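Local atomic coordinates of pyruvate formate-lyase 2 (Archaeoglobus fulgidus, PDB entry 2F3O), a protein that is probably a lyase of the glycyl radical enzyme family, related to pyruvate formate-lyase and glycerol dehydratase, whose substrate is not established. Residues M275-K287 against N345-E357. Residues are numbered along the deposited sequence; the frame is centred on the assembly and turned at random.
Sequences MGRIDQYLYPFFK and NDATNELTYLMLE
Gln280 and Asn349 each give an amide N-H to a backbone carbonyl across this contact, where a capping box at the start of helix 350-357 meets helices 278-281 and 283-287. Gln280 NE2 lies 2.9 Å from Ala347 O, at an N-H...O angle of 160°; its chain bends at chi2 to bring the amide there. Asn349 ND2 reaches Asp279 O at 3.0 Å, approaching from above the carbonyl plane. Asn349 N donates to Thr352 OG1, while Asn349 OD1 accepts weakly from Leu351 N and Thr352 N. One side chain thus caps its own helix and grips the neighbouring one. Asp279 OD2 lies 2.8 Å from Thr352 OG1 and accepts a hydrogen bond from Gly338 N, linking the contact to strand 334-338. Gln280 O accepts from Asn345 ND2 of the second subunit, and the reciprocal bond mirrors it. The Asn349 amide stacks on the Tyr283 ring, their planes 13° apart, and Asn349 CB makes a CH-pi contact 3.6 Å from the ring centroid. Met355 SD packs against Ile278 CG2 and Asp279 CB. Between helices 283-287 and 350-357, crossing at 98°, Leu351 forks: CD2 meets Leu282 CB, while CD1 sits over one face of Phe286, 3.7 Å from CD1 of that ring.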
# COMPACT_ATOMS: atom_id res chain seq x y z
N MET A 275 -34.03 -0.57 6.85
CA MET A 275 -33.98 0.83 7.25
C MET A 275 -33.15 1.10 8.50
O MET A 275 -32.95 2.26 8.87
CB MET A 275 -35.40 1.38 7.42
CG MET A 275 -36.09 1.68 6.10
SD MET A 275 -37.88 1.84 6.31
CE MET A 275 -38.41 0.24 5.68
N GLY A 276 -32.68 0.05 9.14
CA GLY A 276 -31.74 0.20 10.25
C GLY A 276 -32.35 0.61 11.56
O GLY A 276 -33.49 0.32 11.85
N ARG A 277 -31.58 1.32 12.37
CA ARG A 277 -32.08 1.76 13.66
C ARG A 277 -32.94 3.01 13.56
O ARG A 277 -32.58 4.08 14.05
CB ARG A 277 -30.95 1.98 14.64
CG ARG A 277 -30.15 0.74 14.88
CD ARG A 277 -29.10 1.00 15.92
NE ARG A 277 -29.66 0.91 17.25
CZ ARG A 277 -28.93 1.04 18.34
NH1 ARG A 277 -27.64 1.26 18.19
NH2 ARG A 277 -29.47 0.94 19.55
N ILE A 278 -34.11 2.81 12.95
CA ILE A 278 -35.08 3.84 12.63
C ILE A 278 -35.61 4.59 13.84
O ILE A 278 -35.92 5.77 13.74
CB ILE A 278 -36.22 3.21 11.80
CG1 ILE A 278 -37.01 4.27 11.04
CG2 ILE A 278 -37.11 2.34 12.66
CD1 ILE A 278 -37.86 3.69 9.93
N ASP A 279 -35.67 3.94 15.00
CA ASP A 279 -36.14 4.60 16.21
C ASP A 279 -35.09 5.54 16.79
O ASP A 279 -35.41 6.52 17.46
CB ASP A 279 -36.61 3.59 17.27
CG ASP A 279 -35.49 2.70 17.76
OD1 ASP A 279 -34.68 2.21 16.96
OD2 ASP A 279 -35.45 2.46 18.98
N GLN A 280 -33.83 5.26 16.49
CA GLN A 280 -32.74 6.06 16.99
C GLN A 280 -32.58 7.37 16.20
O GLN A 280 -32.29 8.42 16.77
CB GLN A 280 -31.45 5.25 16.95
CG GLN A 280 -31.57 3.97 17.69
CD GLN A 280 -31.88 4.19 19.15
OE1 GLN A 280 -31.25 5.01 19.83
NE2 GLN A 280 -32.86 3.44 19.66
N TYR A 281 -32.78 7.28 14.89
CA TYR A 281 -32.44 8.38 14.01
C TYR A 281 -33.63 9.27 13.60
O TYR A 281 -33.44 10.37 13.04
CB TYR A 281 -31.61 7.90 12.81
CG TYR A 281 -32.30 7.02 11.79
CD1 TYR A 281 -33.40 7.47 11.06
CD2 TYR A 281 -31.82 5.76 11.51
CE1 TYR A 281 -34.01 6.68 10.11
CE2 TYR A 281 -32.43 4.96 10.55
CZ TYR A 281 -33.53 5.44 9.86
OH TYR A 281 -34.16 4.67 8.91
N LEU A 282 -34.85 8.79 13.83
CA LEU A 282 -36.03 9.62 13.65
C LEU A 282 -36.37 10.39 14.93
O LEU A 282 -37.14 11.35 14.90
CB LEU A 282 -37.20 8.76 13.24
CG LEU A 282 -37.66 8.85 11.80
CD1 LEU A 282 -36.57 9.29 10.89
CD2 LEU A 282 -38.22 7.53 11.38
N TYR A 283 -35.79 9.96 16.05
CA TYR A 283 -36.08 10.58 17.34
C TYR A 283 -35.70 12.06 17.53
O TYR A 283 -36.42 12.76 18.23
CB TYR A 283 -35.59 9.72 18.52
CG TYR A 283 -36.14 10.16 19.88
CD1 TYR A 283 -37.49 10.03 20.19
CD2 TYR A 283 -35.32 10.75 20.82
CE1 TYR A 283 -38.00 10.45 21.43
CE2 TYR A 283 -35.81 11.18 22.05
CZ TYR A 283 -37.15 11.03 22.35
OH TYR A 283 -37.60 11.47 23.59
N PRO A 284 -34.59 12.54 16.94
CA PRO A 284 -34.41 14.00 17.02
C PRO A 284 -35.55 14.83 16.41
O PRO A 284 -35.92 15.86 16.98
CB PRO A 284 -33.10 14.23 16.24
CG PRO A 284 -32.36 12.95 16.39
CD PRO A 284 -33.43 11.90 16.28
N PHE A 285 -36.10 14.39 15.29
CA PHE A 285 -37.16 15.12 14.60
C PHE A 285 -38.46 14.99 15.37
O PHE A 285 -39.22 15.94 15.49
CB PHE A 285 -37.33 14.60 13.18
CG PHE A 285 -36.07 14.59 12.40
CD1 PHE A 285 -35.54 15.77 11.90
CD2 PHE A 285 -35.37 13.41 12.20
CE1 PHE A 285 -34.34 15.78 11.20
CE2 PHE A 285 -34.16 13.41 11.49
CZ PHE A 285 -33.65 14.60 11.00
N PHE A 286 -38.68 13.80 15.91
CA PHE A 286 -39.84 13.52 16.73
C PHE A 286 -39.86 14.36 18.01
O PHE A 286 -40.86 15.01 18.30
CB PHE A 286 -39.87 12.04 17.07
CG PHE A 286 -41.07 11.62 17.85
CD1 PHE A 286 -42.26 11.33 17.20
CD2 PHE A 286 -41.01 11.47 19.23
CE1 PHE A 286 -43.36 10.93 17.92
CE2 PHE A 286 -42.11 11.07 19.95
CZ PHE A 286 -43.29 10.80 19.30
N LYS A 287 -38.76 14.35 18.77
CA LYS A 287 -38.67 15.07 20.04
C LYS A 287 -38.85 16.58 19.87
O LYS A 287 -39.46 17.22 20.70
CB LYS A 287 -37.36 14.75 20.78
CG LYS A 287 -37.11 15.53 22.09
CD LYS A 287 -36.51 14.63 23.17
CE LYS A 287 -35.83 15.43 24.29
NZ LYS A 287 -34.47 15.95 23.92
N ASN A 345 -25.40 2.22 27.58
CA ASN A 345 -26.64 2.81 28.09
C ASN A 345 -27.82 2.39 27.26
O ASN A 345 -27.69 2.16 26.07
CB ASN A 345 -26.55 4.32 28.07
CG ASN A 345 -25.41 4.83 28.90
OD1 ASN A 345 -25.26 4.44 30.06
ND2 ASN A 345 -24.59 5.69 28.31
N ASP A 346 -28.99 2.30 27.89
CA ASP A 346 -30.19 1.94 27.19
C ASP A 346 -30.57 3.04 26.21
O ASP A 346 -30.57 4.22 26.57
CB ASP A 346 -31.32 1.71 28.18
CG ASP A 346 -32.57 1.26 27.51
OD1 ASP A 346 -32.50 0.23 26.80
OD2 ASP A 346 -33.61 1.96 27.66
N ALA A 347 -30.88 2.66 24.98
CA ALA A 347 -31.22 3.64 23.95
C ALA A 347 -32.70 3.60 23.52
O ALA A 347 -33.06 4.14 22.48
CB ALA A 347 -30.31 3.48 22.73
N THR A 348 -33.53 2.95 24.32
CA THR A 348 -34.97 3.00 24.13
C THR A 348 -35.49 4.43 24.34
O THR A 348 -35.14 5.08 25.32
CB THR A 348 -35.67 1.99 25.08
OG1 THR A 348 -35.36 0.65 24.68
CG2 THR A 348 -37.17 2.18 25.09
N ASN A 349 -36.26 4.95 23.39
CA ASN A 349 -36.86 6.27 23.53
C ASN A 349 -38.35 6.11 23.28
O ASN A 349 -38.79 4.99 23.04
CB ASN A 349 -36.26 7.28 22.54
CG ASN A 349 -36.19 6.73 21.11
OD1 ASN A 349 -37.12 6.08 20.63
ND2 ASN A 349 -35.08 6.99 20.44
N GLU A 350 -39.10 7.20 23.29
CA GLU A 350 -40.56 7.14 23.16
C GLU A 350 -40.97 6.65 21.77
O GLU A 350 -42.07 6.14 21.57
CB GLU A 350 -41.18 8.51 23.43
CG GLU A 350 -42.64 8.44 23.93
CD GLU A 350 -43.50 9.62 23.43
OE1 GLU A 350 -43.03 10.79 23.43
OE2 GLU A 350 -44.67 9.35 23.06
N LEU A 351 -40.06 6.80 20.82
CA LEU A 351 -40.34 6.42 19.46
C LEU A 351 -40.20 4.91 19.30
O LEU A 351 -40.77 4.33 18.38
CB LEU A 351 -39.42 7.17 18.52
CG LEU A 351 -39.83 7.33 17.07
CD1 LEU A 351 -41.27 7.81 16.93
CD2 LEU A 351 -38.88 8.32 16.48
N THR A 352 -39.43 4.29 20.19
CA THR A 352 -39.30 2.83 20.20
C THR A 352 -40.65 2.21 20.50
O THR A 352 -41.10 1.32 19.78
CB THR A 352 -38.30 2.34 21.26
OG1 THR A 352 -37.07 3.06 21.14
CG2 THR A 352 -38.04 0.87 21.12
N TYR A 353 -41.29 2.72 21.56
CA TYR A 353 -42.60 2.25 22.00
C TYR A 353 -43.66 2.42 20.92
O TYR A 353 -44.46 1.51 20.66
CB TYR A 353 -43.04 3.01 23.25
CG TYR A 353 -42.31 2.63 24.51
CD1 TYR A 353 -41.26 3.39 24.99
CD2 TYR A 353 -42.69 1.50 25.23
CE1 TYR A 353 -40.59 3.04 26.16
CE2 TYR A 353 -42.03 1.14 26.40
CZ TYR A 353 -40.98 1.91 26.86
OH TYR A 353 -40.32 1.55 28.02
N LEU A 354 -43.66 3.60 20.31
CA LEU A 354 -44.55 3.93 19.21
C LEU A 354 -44.46 2.90 18.11
O LEU A 354 -45.47 2.40 17.64
CB LEU A 354 -44.19 5.28 18.61
CG LEU A 354 -45.12 6.42 18.97
CD1 LEU A 354 -45.00 7.49 17.89
CD2 LEU A 354 -46.55 5.91 19.09
N MET A 355 -43.24 2.57 17.73
CA MET A 355 -43.02 1.64 16.65
C MET A 355 -43.51 0.23 16.96
O MET A 355 -43.93 -0.48 16.06
CB MET A 355 -41.57 1.68 16.21
CG MET A 355 -41.32 2.88 15.36
SD MET A 355 -39.58 3.26 15.26
CE MET A 355 -39.60 4.75 14.27
N LEU A 356 -43.48 -0.15 18.24
CA LEU A 356 -43.99 -1.43 18.68
C LEU A 356 -45.51 -1.44 18.54
O LEU A 356 -46.09 -2.43 18.10
CB LEU A 356 -43.61 -1.66 20.15
CG LEU A 356 -43.26 -3.03 20.73
CD1 LEU A 356 -43.59 -3.00 22.21
CD2 LEU A 356 -43.95 -4.23 20.07
N GLU A 357 -46.13 -0.32 18.92
CA GLU A 357 -47.59 -0.16 18.85
C GLU A 357 -48.15 -0.26 17.45
O GLU A 357 -49.12 -0.98 17.25
CB GLU A 357 -48.00 1.19 19.41
CG GLU A 357 -48.37 1.20 20.86
CD GLU A 357 -49.23 2.41 21.16
OE1 GLU A 357 -48.75 3.31 21.88
OE2 GLU A 357 -50.38 2.47 20.64